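Local coordinates for Hen1 (Anabaena variabilis, PDB 3JWH), which probably methylates the 2'-hydroxyl of the 3'-terminal nucleotide of RNA, taking the methyl group from S-adenosylmethionine, at residues 22-27 / 135-140; 57-62 / 98-103; 104-109 / 125-130. All coordinates share one frame; numbering follows the deposited sequence.

Contact 1 of 3, residues 22-27 / 135-140; sequences VAALKQ and IVIVTT
Ala24 and Leu25 of the helix meet Ile137 of the strand with no flat group among them, so there are neither ring faces nor edges here and the contact is methyl against methyl. All of it converges on one atom, CD1 of Ile137. Leu25 comes at this methyl obliquely, its CD2 only 3.3 Å from Ile137 CD1 and its branch carbon CG 3.8 Å from the same atom. The adjacent Ala24 offers its single methyl, CB lying 4.1 Å from Ile137 CD1.

The first torsion of Ile137 sets CG1 anti to its carbonyl carbon (chi1 -65°), and this branch carries the terminal methyl up to the helix. Its second torsion, 136°, is far from a staggered value. Together with the short Leu25 approach this suggests some strain, although the exact placing of one methyl group at 2.2 Å resolution remains doubtful.

Beyond the pair, Met204 of the neighbouring strand 202-209 also touches Ile137, and Leu25 rests on Ala105 of strand 105-109. Val138 packs against Phe171 and Trp174 of helix 168-181 on the far side of the sheet.

The C-terminal part of helix 13-27 is thereby seated on an interior strand of the Rossmann-like methyltransferase sheet, between strands 105-109 and 202-209. With carbon meeting carbon throughout, and all three residues buried, this seat depends on fit and the exclusion of water; directional bonds between the two segments play no part.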
loop_
_atom_site.group_PDB
_atom_site.type_symbol
_atom_site.label_atom_id
_atom_site.label_comp_id
_atom_site.label_asym_id
_atom_site.label_seq_id
_atom_site.Cartn_x
_atom_site.Cartn_y
_atom_site.Cartn_z
ATOM N N VAL A 22 1.294 -4.656 -7.935
ATOM C CA VAL A 22 0.593 -5.844 -8.402
ATOM C C VAL A 22 1.559 -7.004 -8.550
ATOM O O VAL A 22 1.237 -8.144 -8.209
ATOM C CB VAL A 22 -0.089 -5.592 -9.756
ATOM C CG1 VAL A 22 -0.728 -6.866 -10.267
ATOM C CG2 VAL A 22 -1.128 -4.507 -9.606
ATOM N N ALA A 23 2.748 -6.699 -9.070
ATOM C CA ALA A 23 3.784 -7.707 -9.267
ATOM C C ALA A 23 4.207 -8.314 -7.926
ATOM O O ALA A 23 4.368 -9.527 -7.804
ATOM C CB ALA A 23 4.989 -7.079 -9.969
ATOM N N ALA A 24 4.389 -7.477 -6.914
ATOM C CA ALA A 24 4.783 -8.002 -5.611
ATOM C C ALA A 24 3.677 -8.873 -4.998
ATOM O O ALA A 24 3.958 -9.910 -4.408
ATOM C CB ALA A 24 5.147 -6.857 -4.668
ATOM N N LEU A 25 2.424 -8.446 -5.140
ATOM C CA LEU A 25 1.297 -9.208 -4.613
ATOM C C LEU A 25 1.263 -10.597 -5.216
ATOM O O LEU A 25 1.118 -11.600 -4.506
ATOM C CB LEU A 25 -0.020 -8.493 -4.919
ATOM C CG LEU A 25 -0.284 -7.235 -4.086
ATOM C CD1 LEU A 25 -1.520 -6.552 -4.577
ATOM C CD2 LEU A 25 -0.433 -7.619 -2.607
ATOM N N LYS A 26 1.404 -10.649 -6.535
ATOM C CA LYS A 26 1.366 -11.916 -7.257
ATOM C C LYS A 26 2.472 -12.889 -6.867
ATOM O O LYS A 26 2.205 -14.074 -6.695
ATOM C CB LYS A 26 1.362 -11.652 -8.772
ATOM C CG LYS A 26 -0.008 -11.182 -9.280
ATOM C CD LYS A 26 -0.038 -10.891 -10.773
ATOM C CE LYS A 26 -1.468 -10.637 -11.232
ATOM N NZ LYS A 26 -1.576 -10.295 -12.678
ATOM N N GLN A 27 3.696 -12.398 -6.702
ATOM C CA GLN A 27 4.805 -13.266 -6.314
ATOM C C GLN A 27 4.604 -13.896 -4.929
ATOM O O GLN A 27 5.134 -14.974 -4.642
ATOM C CB GLN A 27 6.117 -12.490 -6.332
ATOM C CG GLN A 27 6.385 -11.802 -7.647
ATOM C CD GLN A 27 7.854 -11.511 -7.855
ATOM O OE1 GLN A 27 8.498 -10.860 -7.022
ATOM N NE2 GLN A 27 8.399 -11.994 -8.966
ATOM N N ILE A 135 1.621 -10.522 4.215
ATOM C CA ILE A 135 2.354 -9.579 3.371
ATOM C C ILE A 135 1.915 -8.143 3.576
ATOM O O ILE A 135 0.729 -7.882 3.726
ATOM C CB ILE A 135 2.138 -9.895 1.859
ATOM C CG1 ILE A 135 2.595 -11.312 1.542
ATOM C CG2 ILE A 135 2.853 -8.868 0.988
ATOM C CD1 ILE A 135 3.998 -11.589 1.979
ATOM N N VAL A 136 2.872 -7.222 3.576
ATOM C CA VAL A 136 2.582 -5.787 3.671
ATOM C C VAL A 136 3.441 -5.026 2.647
ATOM O O VAL A 136 4.666 -5.073 2.709
ATOM C CB VAL A 136 2.916 -5.177 5.046
ATOM C CG1 VAL A 136 2.443 -3.748 5.072
ATOM C CG2 VAL A 136 2.274 -5.982 6.171
ATOM N N ILE A 137 2.808 -4.319 1.722
ATOM C CA ILE A 137 3.558 -3.552 0.742
ATOM C C ILE A 137 3.364 -2.065 1.004
ATOM O O ILE A 137 2.242 -1.578 1.054
ATOM C CB ILE A 137 3.135 -3.928 -0.705
ATOM C CG1 ILE A 137 3.521 -5.377 -0.970
ATOM C CG2 ILE A 137 3.833 -2.996 -1.731
ATOM C CD1 ILE A 137 2.448 -6.200 -1.679
ATOM N N VAL A 138 4.480 -1.368 1.209
ATOM C CA VAL A 138 4.507 0.070 1.482
ATOM C C VAL A 138 5.384 0.830 0.464
ATOM O O VAL A 138 6.537 0.464 0.242
ATOM C CB VAL A 138 5.104 0.343 2.878
ATOM C CG1 VAL A 138 5.115 1.859 3.162
ATOM C CG2 VAL A 138 4.329 -0.427 3.937
ATOM N N THR A 139 4.853 1.880 -0.157
ATOM C CA THR A 139 5.667 2.654 -1.090
ATOM C C THR A 139 5.604 4.098 -0.664
ATOM O O THR A 139 4.587 4.566 -0.162
ATOM C CB THR A 139 5.167 2.590 -2.551
ATOM O OG1 THR A 139 3.973 3.359 -2.676
ATOM C CG2 THR A 139 4.877 1.191 -2.965
ATOM N N THR A 140 6.697 4.818 -0.860
ATOM C CA THR A 140 6.725 6.225 -0.501
ATOM C C THR A 140 7.654 6.944 -1.481
ATOM O O THR A 140 8.528 6.323 -2.088
ATOM C CB THR A 140 7.204 6.405 0.945
ATOM O OG1 THR A 140 6.880 7.729 1.391
ATOM C CG2 THR A 140 8.713 6.148 1.056
#

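Contact 2 of 3, residues 57-62 / 98-103; sequences TGVDVS and KRFHGY. With SAH (S-adenosyl-L-homocysteine), chain C.
Thr57 and Tyr103 supply the polar link between strand and loop: Thr57 OG1 and Tyr103 OH are hydrogen-bonded at 2.5 Å, a very short separation. The two side chains cross at about a right angle, and the ring edge of Tyr103 has the backbone oxygens of Arg99 and Phe100 in its plane. A phenylalanine in its place would lack the phenolic oxygen and would probably leave the buried Thr57 hydroxyl without this partner and this stretch of loop without that tie to the strand.

The apolar part is Val59 against Phe100, which cross obliquely. Both valine methyls reach the far end of the ring, CG2 lying 3.9 Å from Phe100 CE1 and CG1 3.9 Å from Phe100 CZ. Ile34 of strand 32-36 touches all four residues.

Ligand contacts follow at the strand's end. Asp60 takes both ribose hydroxyls of S-adenosyl-L-homocysteine, O2' at 2.9 Å from OD1 and O3' at a very short, probably imprecise 2.4 Å from OD2; Gly39 N also bonds OD2. With its anti lone pair, OD1 accepts from Ser62 N (3.0 Å, 163° at the hydrogen), closing an Asx turn that fixes the carboxylate. Val61 packs over one face of the adenine, its CB 3.5 Å from ligand C2.

An acidic residue ending the second strand and gripping the ribose diol is a hallmark of the class I, Rossmann-like methyltransferase cofactor site.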
loop_
_atom_site.group_PDB
_atom_site.type_symbol
_atom_site.label_atom_id
_atom_site.label_comp_id
_atom_site.label_asym_id
_atom_site.label_seq_id
_atom_site.Cartn_x
_atom_site.Cartn_y
_atom_site.Cartn_z
ATOM N N THR A 57 -10.425 -5.016 -0.854
ATOM C CA THR A 57 -11.057 -4.107 0.082
ATOM C C THR A 57 -10.238 -2.835 0.177
ATOM O O THR A 57 -9.041 -2.899 0.385
ATOM C CB THR A 57 -11.167 -4.701 1.495
ATOM O OG1 THR A 57 -12.072 -5.806 1.480
ATOM C CG2 THR A 57 -11.682 -3.650 2.461
ATOM N N GLY A 58 -10.899 -1.688 0.034
ATOM C CA GLY A 58 -10.236 -0.397 0.132
ATOM C C GLY A 58 -10.733 0.369 1.347
ATOM O O GLY A 58 -11.932 0.455 1.580
ATOM N N VAL A 59 -9.806 0.934 2.116
ATOM C CA VAL A 59 -10.139 1.672 3.324
ATOM C C VAL A 59 -9.612 3.105 3.268
ATOM O O VAL A 59 -8.468 3.315 2.902
ATOM C CB VAL A 59 -9.512 0.976 4.585
ATOM C CG1 VAL A 59 -9.935 1.714 5.857
ATOM C CG2 VAL A 59 -9.929 -0.489 4.644
ATOM N N ASP A 60 -10.442 4.086 3.629
ATOM C CA ASP A 60 -9.999 5.481 3.665
ATOM C C ASP A 60 -10.836 6.282 4.653
ATOM O O ASP A 60 -12.014 6.000 4.840
ATOM C CB ASP A 60 -10.095 6.139 2.286
ATOM C CG ASP A 60 -9.060 7.248 2.108
ATOM O OD1 ASP A 60 -9.281 8.386 2.572
ATOM O OD2 ASP A 60 -8.001 6.959 1.520
ATOM N N VAL A 61 -10.238 7.289 5.284
ATOM C CA VAL A 61 -10.990 8.099 6.230
ATOM C C VAL A 61 -11.834 9.150 5.516
ATOM O O VAL A 61 -12.812 9.675 6.072
ATOM C CB VAL A 61 -10.053 8.773 7.284
ATOM C CG1 VAL A 61 -9.236 9.880 6.664
ATOM C CG2 VAL A 61 -10.887 9.286 8.467
ATOM N N SER A 62 -11.483 9.432 4.257
ATOM C CA SER A 62 -12.221 10.430 3.494
ATOM C C SER A 62 -13.440 9.906 2.717
ATOM O O SER A 62 -13.331 8.998 1.891
ATOM C CB SER A 62 -11.271 11.162 2.551
ATOM O OG SER A 62 -11.993 11.820 1.535
ATOM N N LYS A 98 -11.838 -4.537 13.364
ATOM C CA LYS A 98 -11.901 -5.982 13.205
ATOM C C LYS A 98 -12.060 -6.391 11.744
ATOM O O LYS A 98 -11.830 -7.543 11.395
ATOM C CB LYS A 98 -13.050 -6.563 14.049
ATOM C CG LYS A 98 -13.008 -6.131 15.518
ATOM C CD LYS A 98 -11.695 -6.507 16.217
ATOM C CE LYS A 98 -11.596 -8.008 16.483
ATOM N NZ LYS A 98 -10.342 -8.377 17.209
ATOM N N ARG A 99 -12.455 -5.450 10.894
ATOM C CA ARG A 99 -12.610 -5.733 9.468
ATOM C C ARG A 99 -11.260 -5.760 8.721
ATOM O O ARG A 99 -11.217 -6.048 7.521
ATOM C CB ARG A 99 -13.528 -4.698 8.820
ATOM C CG ARG A 99 -14.985 -4.807 9.218
ATOM C CD ARG A 99 -15.774 -3.605 8.719
ATOM N NE ARG A 99 -15.322 -2.361 9.340
ATOM C CZ ARG A 99 -15.865 -1.166 9.115
ATOM N NH1 ARG A 99 -16.893 -1.041 8.283
ATOM N NH2 ARG A 99 -15.370 -0.093 9.714
ATOM N N PHE A 100 -10.176 -5.464 9.433
ATOM C CA PHE A 100 -8.833 -5.466 8.852
ATOM C C PHE A 100 -8.171 -6.851 8.958
ATOM O O PHE A 100 -7.044 -7.034 8.500
ATOM C CB PHE A 100 -7.929 -4.461 9.570
ATOM C CG PHE A 100 -8.316 -3.017 9.393
ATOM C CD1 PHE A 100 -9.366 -2.640 8.568
ATOM C CD2 PHE A 100 -7.607 -2.029 10.072
ATOM C CE1 PHE A 100 -9.715 -1.290 8.421
ATOM C CE2 PHE A 100 -7.940 -0.676 9.937
ATOM C CZ PHE A 100 -8.994 -0.304 9.112
ATOM N N HIS A 101 -8.858 -7.820 9.559
ATOM C CA HIS A 101 -8.307 -9.172 9.735
ATOM C C HIS A 101 -8.528 -10.135 8.579
ATOM O O HIS A 101 -9.419 -9.955 7.750
ATOM C CB HIS A 101 -8.912 -9.864 10.973
ATOM C CG HIS A 101 -8.508 -9.266 12.282
ATOM N ND1 HIS A 101 -7.192 -9.128 12.664
ATOM C CD2 HIS A 101 -9.253 -8.830 13.331
ATOM C CE1 HIS A 101 -7.140 -8.635 13.890
ATOM N NE2 HIS A 101 -8.376 -8.445 14.319
ATOM N N GLY A 102 -7.714 -11.185 8.571
ATOM C CA GLY A 102 -7.849 -12.239 7.592
ATOM C C GLY A 102 -7.401 -12.070 6.163
ATOM O O GLY A 102 -7.693 -12.951 5.357
ATOM N N TYR A 103 -6.719 -10.973 5.827
ATOM C CA TYR A 103 -6.258 -10.757 4.446
ATOM C C TYR A 103 -4.857 -11.318 4.191
ATOM O O TYR A 103 -4.039 -11.452 5.099
ATOM C CB TYR A 103 -6.248 -9.254 4.097
ATOM C CG TYR A 103 -7.614 -8.645 3.926
ATOM C CD1 TYR A 103 -8.274 -8.684 2.691
ATOM C CD2 TYR A 103 -8.282 -8.083 5.010
ATOM C CE1 TYR A 103 -9.569 -8.177 2.546
ATOM C CE2 TYR A 103 -9.576 -7.578 4.879
ATOM C CZ TYR A 103 -10.212 -7.624 3.663
ATOM O OH TYR A 103 -11.472 -7.095 3.531
HETATM N N SAH C . -3.097 5.264 -2.297
HETATM C CA SAH C . -3.800 6.200 -3.188
HETATM C CB SAH C . -3.385 7.633 -2.848
HETATM C CG SAH C . -3.681 7.939 -1.380
HETATM S SD SAH C . -3.162 9.611 -0.844
HETATM C C SAH C . -3.420 5.908 -4.642
HETATM O O SAH C . -2.474 6.572 -5.115
HETATM O OXT SAH C . -4.085 5.034 -5.241
HETATM C "C5'" SAH C . -3.313 9.341 0.959
HETATM C "C4'" SAH C . -4.633 8.651 1.307
HETATM O "O4'" SAH C . -4.584 8.230 2.682
HETATM C "C3'" SAH C . -5.799 9.636 1.178
HETATM O "O3'" SAH C . -6.960 8.956 0.692
HETATM C "C2'" SAH C . -5.998 10.062 2.632
HETATM O "O2'" SAH C . -7.355 10.477 2.818
HETATM C "C1'" SAH C . -5.787 8.706 3.303
HETATM N N9 SAH C . -5.559 8.834 4.758
HETATM C C8 SAH C . -4.731 9.695 5.343
HETATM N N7 SAH C . -4.751 9.508 6.660
HETATM C C5 SAH C . -5.600 8.519 6.919
HETATM C C6 SAH C . -6.032 7.893 8.078
HETATM N N6 SAH C . -5.573 8.284 9.266
HETATM N N1 SAH C . -6.924 6.904 7.987
HETATM C C2 SAH C . -7.397 6.517 6.810
HETATM N N3 SAH C . -7.010 7.091 5.688
HETATM C C4 SAH C . -6.117 8.089 5.704
#

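Contact 3 of 3, residues 104-109 / 125-130; sequences DAATVI and RVLFEF. With SAH (S-adenosyl-L-homocysteine), chain C.
Leu127 points from the helix toward the strand and spreads its two methyls over Ala106 and Val108, which are neighbours on one face of the strand. With Val108 it meets tip to tip, Leu127 CD2 standing 4.0 Å from Val108 CG2. The other branch, CD1, settles 3.8 Å from Ala106 CB. CG sits anti to the backbone N (chi1 170°), an extended setting that carries the fork out to the strand.

Behind the fork, CD2 of Leu127 also lies over one face of the Phe128 ring, 3.5 Å above its plane and offset toward the rim. Phe128 in turn meets Phe207 and Tyr184 edge-to-face. The helix widens here into a pi-type turn: Arg125 O accepts from Glu129 N at 2.8 Å and from Phe130 N at 2.9 Å, the two donors arriving from opposite faces of the carbonyl plane.

Thr107 and Ile109 face the other way, onto Val21 of helix 13-27, while Ile109 O holds the amino nitrogen of S-adenosyl-L-homocysteine, SAH N, at 2.9 Å.

Strand 105-109, helix 117-131 and strand 135-141 form a beta-alpha-beta crossover, and this packing of helix on strand, with the cofactor's demethylated product bound at the strand's C-terminal end, is typical of the Rossmann-like methyltransferase fold.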
loop_
_atom_site.group_PDB
_atom_site.type_symbol
_atom_site.label_atom_id
_atom_site.label_comp_id
_atom_site.label_asym_id
_atom_site.label_seq_id
_atom_site.Cartn_x
_atom_site.Cartn_y
_atom_site.Cartn_z
ATOM N N ASP A 104 -4.588 -11.661 2.943
ATOM C CA ASP A 104 -3.267 -12.164 2.595
ATOM C C ASP A 104 -2.245 -11.034 2.630
ATOM O O ASP A 104 -1.108 -11.228 3.040
ATOM C CB ASP A 104 -3.281 -12.771 1.201
ATOM C CG ASP A 104 -4.144 -13.993 1.116
ATOM O OD1 ASP A 104 -4.143 -14.772 2.085
ATOM O OD2 ASP A 104 -4.812 -14.184 0.082
ATOM N N ALA A 105 -2.671 -9.851 2.201
ATOM C CA ALA A 105 -1.784 -8.695 2.138
ATOM C C ALA A 105 -2.497 -7.374 2.353
ATOM O O ALA A 105 -3.693 -7.232 2.090
ATOM C CB ALA A 105 -1.077 -8.670 0.775
ATOM N N ALA A 106 -1.736 -6.412 2.849
ATOM C CA ALA A 106 -2.211 -5.066 3.063
ATOM C C ALA A 106 -1.277 -4.182 2.223
ATOM O O ALA A 106 -0.063 -4.394 2.208
ATOM C CB ALA A 106 -2.081 -4.704 4.521
ATOM N N THR A 107 -1.825 -3.218 1.498
ATOM C CA THR A 107 -0.965 -2.320 0.725
ATOM C C THR A 107 -1.149 -0.933 1.304
ATOM O O THR A 107 -2.258 -0.531 1.620
ATOM C CB THR A 107 -1.324 -2.296 -0.782
ATOM O OG1 THR A 107 -2.716 -1.983 -0.944
ATOM C CG2 THR A 107 -1.005 -3.634 -1.433
ATOM N N VAL A 108 -0.056 -0.206 1.454
ATOM C CA VAL A 108 -0.088 1.144 2.003
ATOM C C VAL A 108 0.703 1.943 0.951
ATOM O O VAL A 108 1.928 2.079 1.045
ATOM C CB VAL A 108 0.643 1.188 3.376
ATOM C CG1 VAL A 108 0.322 2.462 4.090
ATOM C CG2 VAL A 108 0.278 -0.040 4.216
ATOM N N ILE A 109 -0.006 2.463 -0.042
ATOM C CA ILE A 109 0.601 3.178 -1.158
ATOM C C ILE A 109 0.575 4.686 -1.056
ATOM O O ILE A 109 -0.492 5.305 -1.081
ATOM C CB ILE A 109 -0.083 2.782 -2.466
ATOM C CG1 ILE A 109 -0.265 1.269 -2.501
ATOM C CG2 ILE A 109 0.765 3.221 -3.670
ATOM C CD1 ILE A 109 1.032 0.471 -2.358
ATOM N N ARG A 125 1.117 -0.214 14.736
ATOM C CA ARG A 125 0.592 -1.301 15.553
ATOM C C ARG A 125 -0.635 -1.888 14.893
ATOM O O ARG A 125 -0.750 -3.101 14.750
ATOM C CB ARG A 125 0.249 -0.814 16.958
ATOM C CG ARG A 125 1.470 -0.664 17.855
ATOM C CD ARG A 125 1.048 -0.396 19.281
ATOM N NE ARG A 125 0.292 0.848 19.373
ATOM C CZ ARG A 125 0.828 2.056 19.241
ATOM N NH1 ARG A 125 2.133 2.185 19.018
ATOM N NH2 ARG A 125 0.059 3.136 19.329
ATOM N N VAL A 126 -1.554 -1.025 14.485
ATOM C CA VAL A 126 -2.755 -1.482 13.817
ATOM C C VAL A 126 -2.390 -2.435 12.677
ATOM O O VAL A 126 -2.990 -3.499 12.515
ATOM C CB VAL A 126 -3.537 -0.299 13.228
ATOM C CG1 VAL A 126 -4.734 -0.805 12.430
ATOM C CG2 VAL A 126 -3.982 0.627 14.344
ATOM N N LEU A 127 -1.382 -2.054 11.900
ATOM C CA LEU A 127 -0.960 -2.842 10.756
ATOM C C LEU A 127 -0.053 -4.052 11.027
ATOM O O LEU A 127 -0.344 -5.170 10.589
ATOM C CB LEU A 127 -0.285 -1.909 9.737
ATOM C CG LEU A 127 0.465 -2.516 8.551
ATOM C CD1 LEU A 127 -0.495 -3.210 7.595
ATOM C CD2 LEU A 127 1.200 -1.393 7.833
ATOM N N PHE A 128 1.042 -3.842 11.745
ATOM C CA PHE A 128 1.974 -4.934 11.993
ATOM C C PHE A 128 1.737 -5.784 13.235
ATOM O O PHE A 128 2.412 -6.787 13.429
ATOM C CB PHE A 128 3.402 -4.381 12.003
ATOM C CG PHE A 128 3.834 -3.794 10.683
ATOM C CD1 PHE A 128 4.077 -4.621 9.585
ATOM C CD2 PHE A 128 4.001 -2.419 10.538
ATOM C CE1 PHE A 128 4.483 -4.084 8.364
ATOM C CE2 PHE A 128 4.404 -1.875 9.324
ATOM C CZ PHE A 128 4.647 -2.708 8.234
ATOM N N GLU A 129 0.766 -5.399 14.059
ATOM C CA GLU A 129 0.465 -6.124 15.295
ATOM C C GLU A 129 -0.974 -6.628 15.281
ATOM O O GLU A 129 -1.220 -7.836 15.363
ATOM C CB GLU A 129 0.699 -5.193 16.492
ATOM C CG GLU A 129 0.778 -5.854 17.860
ATOM C CD GLU A 129 1.101 -4.841 18.953
ATOM O OE1 GLU A 129 2.261 -4.382 19.015
ATOM O OE2 GLU A 129 0.190 -4.483 19.734
ATOM N N PHE A 130 -1.919 -5.699 15.150
ATOM C CA PHE A 130 -3.334 -6.034 15.111
ATOM C C PHE A 130 -3.720 -6.894 13.893
ATOM O O PHE A 130 -4.029 -8.081 14.035
ATOM C CB PHE A 130 -4.164 -4.744 15.133
ATOM C CG PHE A 130 -5.639 -4.975 15.256
ATOM C CD1 PHE A 130 -6.173 -5.528 16.423
ATOM C CD2 PHE A 130 -6.497 -4.664 14.210
ATOM C CE1 PHE A 130 -7.544 -5.769 16.544
ATOM C CE2 PHE A 130 -7.871 -4.900 14.318
ATOM C CZ PHE A 130 -8.396 -5.456 15.492
HETATM N N SAH C . -3.097 5.264 -2.297
HETATM C CA SAH C . -3.800 6.200 -3.188
HETATM C CB SAH C . -3.385 7.633 -2.848
HETATM C CG SAH C . -3.681 7.939 -1.380
HETATM S SD SAH C . -3.162 9.611 -0.844
HETATM C C SAH C . -3.420 5.908 -4.642
HETATM O O SAH C . -2.474 6.572 -5.115
HETATM O OXT SAH C . -4.085 5.034 -5.241
HETATM C "C5'" SAH C . -3.313 9.341 0.959
HETATM C "C4'" SAH C . -4.633 8.651 1.307
HETATM O "O4'" SAH C . -4.584 8.230 2.682
HETATM C "C3'" SAH C . -5.799 9.636 1.178
HETATM O "O3'" SAH C . -6.960 8.956 0.692
HETATM C "C2'" SAH C . -5.998 10.062 2.632
HETATM O "O2'" SAH C . -7.355 10.477 2.818
HETATM C "C1'" SAH C . -5.787 8.706 3.303
HETATM N N9 SAH C . -5.559 8.834 4.758
HETATM C C8 SAH C . -4.731 9.695 5.343
HETATM N N7 SAH C . -4.751 9.508 6.660
HETATM C C5 SAH C . -5.600 8.519 6.919
HETATM C C6 SAH C . -6.032 7.893 8.078
HETATM N N6 SAH C . -5.573 8.284 9.266
HETATM N N1 SAH C . -6.924 6.904 7.987
HETATM C C2 SAH C . -7.397 6.517 6.810
HETATM N N3 SAH C . -7.010 7.091 5.688
HETATM C C4 SAH C . -6.117 8.089 5.704
#

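All three contacts are largely buried and reach the same sheet, but from different places. Contacts 1 and 3 are wholly aliphatic across their segments and sit on opposite faces of adjacent strands, which are probably hydrogen-bonded through Ile137 N to Ala106 O and Ile137 O to Val108 N. Contact 2 lies farther from the chain's centre, joins a strand to a loop with exposed residues, and mixes a hydroxyl pair with apolar packing. It borders contact 3 where Phe100 meets Val126 and His101 approaches Phe130. Contacts 2 and 3 share S-adenosyl-L-homocysteine, gripping its ribose and its amino group respectively, whereas in contact 1 the side chain of Ile137 lies about 11 Å from it.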